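Long-range contact in enterotoxin type A (Staphylococcus aureus, PDB 1DYQ), which acts as a superantigen and food-poisoning toxin, binding MHC class II, in part through a zinc ion, and T-cell receptors to activate T cells: residues N34-H45 / Y81-Y92. The protein carries 3 engineered substitutions. Sequence-based numbering, arbitrary orientation.
Sequences NEKAKTENKESH and YKGKKVDLYGAY
Paired backbones of A37 with G90 and of T39 with L88 hold the antiparallel strands 36-39 and 86-91 together, and A37 N gives G90 O a 2.8 Å hydrogen bond. Beyond T39 the register slips by one residue: N41 and K42 both face V86 in a G1 beta bulge, with N41 in a left-handed backbone conformation (phi 60°). K42 and V86 resume the ladder with bonds in both directions. The carboxylate of D87 reaches into the bulge, where OD1 takes the N-H of N41 at 2.9 Å nearly along its C-O axis; H115 also bonds to OD1 and helps position it. E40 bends at chi2 (-68°), which carries OE1 to 3.2 Å from D87 OD2; such closeness might raise the proton affinity of E40, since N41 and H115 would offset the charge of D87. A water links E40 OE2 to L88 O.

These strands belong to the five-stranded sheet of the OB-fold domain, in which 36-39 is an outermost strand and 86-91 pairs on its other side with 105-114. On the face bearing K36, K38 and Y89, both lysine stems run alongside the tyrosine on one side of its ring plane, K36 CD toward CE1 and K38 CG 3.4 Å from CD2 of Y89. On the opposite face T39 CG2 packs on L88 CD1 (3.7 Å), both side chains pointing the same way.

At the ladder's far end, E35 CB lies over a face of the Y92 ring in a CH-pi contact (3.9 Å to the centroid), with A37 N at its edge. F59 meets the same ring. Past the bulge, S44 O accepts the N-H of G83 from the type II turn 81-84, above the carbonyl plane, and E43 OE2 receives H45 ND1 at 2.6 Å through its syn lone pair, in the imidazole plane.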
loop_
_atom_site.group_PDB
_atom_site.type_symbol
_atom_site.label_atom_id
_atom_site.label_comp_id
_atom_site.label_asym_id
_atom_site.label_seq_id
_atom_site.Cartn_x
_atom_site.Cartn_y
_atom_site.Cartn_z
ATOM N N ASN A 34 2.120 -6.764 -8.722
ATOM C CA ASN A 34 0.789 -6.829 -8.118
ATOM C C ASN A 34 -0.334 -6.549 -9.121
ATOM O O ASN A 34 -0.153 -6.273 -10.283
ATOM C CB ASN A 34 0.696 -5.887 -6.932
ATOM C CG ASN A 34 0.882 -4.426 -7.251
ATOM O OD1 ASN A 34 0.586 -3.950 -8.342
ATOM N ND2 ASN A 34 1.333 -3.625 -6.266
ATOM N N GLU A 35 -1.564 -6.749 -8.597
ATOM C CA GLU A 35 -2.782 -6.443 -9.351
ATOM C C GLU A 35 -3.596 -5.470 -8.487
ATOM O O GLU A 35 -3.786 -5.755 -7.281
ATOM C CB GLU A 35 -3.639 -7.716 -9.552
ATOM C CG GLU A 35 -2.921 -8.807 -10.353
ATOM C CD GLU A 35 -3.888 -9.936 -10.742
ATOM O OE1 GLU A 35 -4.397 -10.623 -9.861
ATOM O OE2 GLU A 35 -4.086 -10.108 -11.967
ATOM N N LYS A 36 -3.938 -4.306 -9.022
ATOM C CA LYS A 36 -4.589 -3.288 -8.219
ATOM C C LYS A 36 -6.000 -2.926 -8.657
ATOM O O LYS A 36 -6.312 -2.920 -9.869
ATOM C CB LYS A 36 -3.736 -1.975 -8.284
ATOM C CG LYS A 36 -2.418 -2.144 -7.524
ATOM C CD LYS A 36 -1.610 -0.828 -7.606
ATOM C CE LYS A 36 -1.124 -0.546 -9.004
ATOM N NZ LYS A 36 -0.325 -1.650 -9.596
ATOM N N ALA A 37 -6.834 -2.703 -7.676
ATOM C CA ALA A 37 -8.184 -2.152 -7.916
ATOM C C ALA A 37 -8.025 -0.621 -7.834
ATOM O O ALA A 37 -7.585 -0.115 -6.805
ATOM C CB ALA A 37 -9.146 -2.626 -6.845
ATOM N N LYS A 38 -8.324 0.042 -8.923
ATOM C CA LYS A 38 -8.184 1.510 -8.993
ATOM C C LYS A 38 -9.394 2.038 -9.768
ATOM O O LYS A 38 -9.367 2.011 -11.005
ATOM C CB LYS A 38 -6.892 1.856 -9.722
ATOM C CG LYS A 38 -6.331 3.232 -9.417
ATOM C CD LYS A 38 -5.253 3.609 -10.432
ATOM C CE LYS A 38 -5.714 4.784 -11.281
ATOM N NZ LYS A 38 -6.017 5.970 -10.418
ATOM N N THR A 39 -10.453 2.349 -9.059
ATOM C CA THR A 39 -11.721 2.734 -9.702
ATOM C C THR A 39 -12.408 3.788 -8.858
ATOM O O THR A 39 -12.153 3.913 -7.656
ATOM C CB THR A 39 -12.643 1.513 -9.873
ATOM O OG1 THR A 39 -13.834 1.875 -10.597
ATOM C CG2 THR A 39 -13.057 0.964 -8.523
ATOM N N GLU A 40 -13.259 4.612 -9.475
ATOM C CA GLU A 40 -13.908 5.692 -8.778
ATOM C C GLU A 40 -15.431 5.507 -8.711
ATOM O O GLU A 40 -15.984 4.868 -9.610
ATOM C CB GLU A 40 -13.626 7.045 -9.449
ATOM C CG GLU A 40 -12.224 7.158 -10.037
ATOM C CD GLU A 40 -11.163 7.182 -8.962
ATOM O OE1 GLU A 40 -11.306 7.962 -8.003
ATOM O OE2 GLU A 40 -10.183 6.403 -9.082
ATOM N N ASN A 41 -16.034 6.087 -7.713
ATOM C CA ASN A 41 -17.477 6.218 -7.588
ATOM C C ASN A 41 -18.195 4.887 -7.560
ATOM O O ASN A 41 -19.137 4.637 -8.333
ATOM C CB ASN A 41 -18.007 7.097 -8.732
ATOM C CG ASN A 41 -19.375 7.680 -8.423
ATOM O OD1 ASN A 41 -20.207 7.817 -9.342
ATOM N ND2 ASN A 41 -19.612 8.061 -7.190
ATOM N N LYS A 42 -17.745 3.999 -6.699
ATOM C CA LYS A 42 -18.376 2.694 -6.501
ATOM C C LYS A 42 -19.104 2.713 -5.157
ATOM O O LYS A 42 -18.875 3.575 -4.320
ATOM C CB LYS A 42 -17.330 1.584 -6.490
ATOM C CG LYS A 42 -16.452 1.553 -7.741
ATOM C CD LYS A 42 -17.144 0.813 -8.875
ATOM C CE LYS A 42 -17.776 -0.482 -8.384
ATOM N NZ LYS A 42 -17.848 -1.533 -9.423
ATOM N N GLU A 43 -19.939 1.709 -4.912
ATOM C CA GLU A 43 -20.665 1.621 -3.656
ATOM C C GLU A 43 -21.073 0.154 -3.417
ATOM O O GLU A 43 -21.337 -0.564 -4.360
ATOM C CB GLU A 43 -21.898 2.509 -3.613
ATOM C CG GLU A 43 -22.748 2.479 -2.386
ATOM C CD GLU A 43 -23.656 1.256 -2.255
ATOM O OE1 GLU A 43 -23.993 0.680 -3.313
ATOM O OE2 GLU A 43 -24.002 0.898 -1.119
ATOM N N SER A 44 -21.049 -0.210 -2.157
ATOM C CA SER A 44 -21.587 -1.466 -1.695
ATOM C C SER A 44 -21.905 -1.444 -0.227
ATOM O O SER A 44 -21.251 -0.769 0.576
ATOM C CB SER A 44 -20.593 -2.620 -1.999
ATOM O OG SER A 44 -21.220 -3.834 -1.475
ATOM N N HIS A 45 -22.981 -2.127 0.184
ATOM C CA HIS A 45 -23.315 -2.348 1.555
ATOM C C HIS A 45 -23.584 -3.854 1.783
ATOM O O HIS A 45 -24.156 -4.285 2.746
ATOM C CB HIS A 45 -24.424 -1.497 2.136
ATOM C CG HIS A 45 -25.626 -1.458 1.229
ATOM N ND1 HIS A 45 -25.683 -0.746 0.093
ATOM C CD2 HIS A 45 -26.805 -2.159 1.352
ATOM C CE1 HIS A 45 -26.839 -0.958 -0.534
ATOM N NE2 HIS A 45 -27.476 -1.821 0.224
ATOM N N TYR A 81 -17.504 3.600 5.384
ATOM C CA TYR A 81 -17.561 3.406 3.977
ATOM C C TYR A 81 -18.747 2.583 3.470
ATOM O O TYR A 81 -19.057 2.652 2.279
ATOM C CB TYR A 81 -16.249 2.675 3.512
ATOM C CG TYR A 81 -15.027 3.502 3.954
ATOM C CD1 TYR A 81 -14.758 4.713 3.339
ATOM C CD2 TYR A 81 -14.185 3.010 4.923
ATOM C CE1 TYR A 81 -13.671 5.473 3.761
ATOM C CE2 TYR A 81 -13.073 3.756 5.334
ATOM C CZ TYR A 81 -12.841 4.976 4.746
ATOM O OH TYR A 81 -11.752 5.730 5.139
ATOM N N LYS A 82 -19.319 1.790 4.342
ATOM C CA LYS A 82 -20.430 0.905 3.905
ATOM C C LYS A 82 -21.597 1.748 3.412
ATOM O O LYS A 82 -22.047 2.670 4.073
ATOM C CB LYS A 82 -20.852 0.037 5.085
ATOM C CG LYS A 82 -21.876 -1.041 4.740
ATOM C CD LYS A 82 -22.292 -1.751 6.039
ATOM C CE LYS A 82 -23.179 -0.837 6.873
ATOM N NZ LYS A 82 -23.321 -1.338 8.266
ATOM N N GLY A 83 -22.042 1.463 2.185
ATOM C CA GLY A 83 -23.190 2.136 1.618
ATOM C C GLY A 83 -22.909 3.565 1.176
ATOM O O GLY A 83 -23.861 4.323 0.934
ATOM N N LYS A 84 -21.647 3.919 0.998
ATOM C CA LYS A 84 -21.282 5.270 0.561
ATOM C C LYS A 84 -20.570 5.215 -0.786
ATOM O O LYS A 84 -19.975 4.178 -1.122
ATOM C CB LYS A 84 -20.269 5.886 1.556
ATOM C CG LYS A 84 -20.753 6.017 2.973
ATOM C CD LYS A 84 -21.768 7.141 3.099
ATOM C CE LYS A 84 -22.034 7.489 4.553
ATOM N NZ LYS A 84 -22.765 6.401 5.248
ATOM N N LYS A 85 -20.591 6.324 -1.521
ATOM C CA LYS A 85 -19.821 6.386 -2.760
ATOM C C LYS A 85 -18.317 6.520 -2.373
ATOM O O LYS A 85 -18.006 7.320 -1.499
ATOM C CB LYS A 85 -20.197 7.514 -3.680
ATOM C CG LYS A 85 -21.638 7.418 -4.231
ATOM C CD LYS A 85 -21.699 6.299 -5.261
ATOM C CE LYS A 85 -22.911 6.449 -6.172
ATOM N NZ LYS A 85 -23.846 5.295 -6.016
ATOM N N VAL A 86 -17.574 5.554 -2.869
ATOM C CA VAL A 86 -16.143 5.466 -2.512
ATOM C C VAL A 86 -15.314 5.344 -3.766
ATOM O O VAL A 86 -15.758 4.938 -4.842
ATOM C CB VAL A 86 -15.870 4.243 -1.610
ATOM C CG1 VAL A 86 -16.564 4.400 -0.279
ATOM C CG2 VAL A 86 -16.277 2.952 -2.324
ATOM N N ASP A 87 -14.008 5.612 -3.629
ATOM C CA ASP A 87 -12.998 5.304 -4.599
ATOM C C ASP A 87 -12.064 4.228 -3.981
ATOM O O ASP A 87 -11.928 4.203 -2.760
ATOM C CB ASP A 87 -12.160 6.516 -4.986
ATOM C CG ASP A 87 -13.000 7.674 -5.498
ATOM O OD1 ASP A 87 -14.032 7.421 -6.176
ATOM O OD2 ASP A 87 -12.621 8.832 -5.218
ATOM N N LEU A 88 -11.543 3.398 -4.841
ATOM C CA LEU A 88 -10.674 2.302 -4.419
ATOM C C LEU A 88 -9.273 2.467 -5.030
ATOM O O LEU A 88 -9.112 2.829 -6.168
ATOM C CB LEU A 88 -11.232 0.951 -4.918
ATOM C CG LEU A 88 -12.708 0.695 -4.494
ATOM C CD1 LEU A 88 -13.119 -0.652 -5.157
ATOM C CD2 LEU A 88 -12.833 0.609 -3.014
ATOM N N TYR A 89 -8.276 2.138 -4.195
ATOM C CA TYR A 89 -6.897 2.077 -4.697
ATOM C C TYR A 89 -6.106 1.139 -3.772
ATOM O O TYR A 89 -5.791 1.476 -2.647
ATOM C CB TYR A 89 -6.206 3.455 -4.719
ATOM C CG TYR A 89 -4.890 3.456 -5.489
ATOM C CD1 TYR A 89 -3.801 2.689 -5.076
ATOM C CD2 TYR A 89 -4.738 4.257 -6.604
ATOM C CE1 TYR A 89 -2.614 2.669 -5.798
ATOM C CE2 TYR A 89 -3.556 4.256 -7.332
ATOM C CZ TYR A 89 -2.501 3.494 -6.907
ATOM O OH TYR A 89 -1.329 3.470 -7.640
ATOM N N GLY A 90 -5.975 -0.123 -4.213
ATOM C CA GLY A 90 -5.290 -1.090 -3.339
ATOM C C GLY A 90 -4.920 -2.344 -4.122
ATOM O O GLY A 90 -5.455 -2.578 -5.207
ATOM N N ALA A 91 -4.035 -3.140 -3.550
ATOM C CA ALA A 91 -3.583 -4.355 -4.239
ATOM C C ALA A 91 -4.466 -5.517 -3.735
ATOM O O ALA A 91 -4.543 -5.749 -2.543
ATOM C CB ALA A 91 -2.131 -4.648 -3.785
ATOM N N TYR A 92 -4.959 -6.293 -4.699
ATOM C CA TYR A 92 -5.838 -7.419 -4.302
ATOM C C TYR A 92 -5.230 -8.747 -4.699
ATOM O O TYR A 92 -4.413 -8.850 -5.597
ATOM C CB TYR A 92 -7.214 -7.253 -4.977
ATOM C CG TYR A 92 -7.215 -7.311 -6.483
ATOM C CD1 TYR A 92 -7.135 -8.514 -7.176
ATOM C CD2 TYR A 92 -7.222 -6.138 -7.247
ATOM C CE1 TYR A 92 -7.070 -8.566 -8.540
ATOM C CE2 TYR A 92 -7.182 -6.182 -8.632
ATOM C CZ TYR A 92 -7.110 -7.399 -9.282
ATOM O OH TYR A 92 -7.055 -7.438 -10.648
HETATM O O HOH W 1 -1.831 -7.812 -5.824
HETATM O O HOH W 2 -3.600 -10.873 -7.352
HETATM O O HOH W 3 -6.201 -4.919 -11.775
HETATM O O HOH W 4 -8.709 5.440 -6.981
HETATM O O HOH W 5 -19.438 1.627 -0.468
#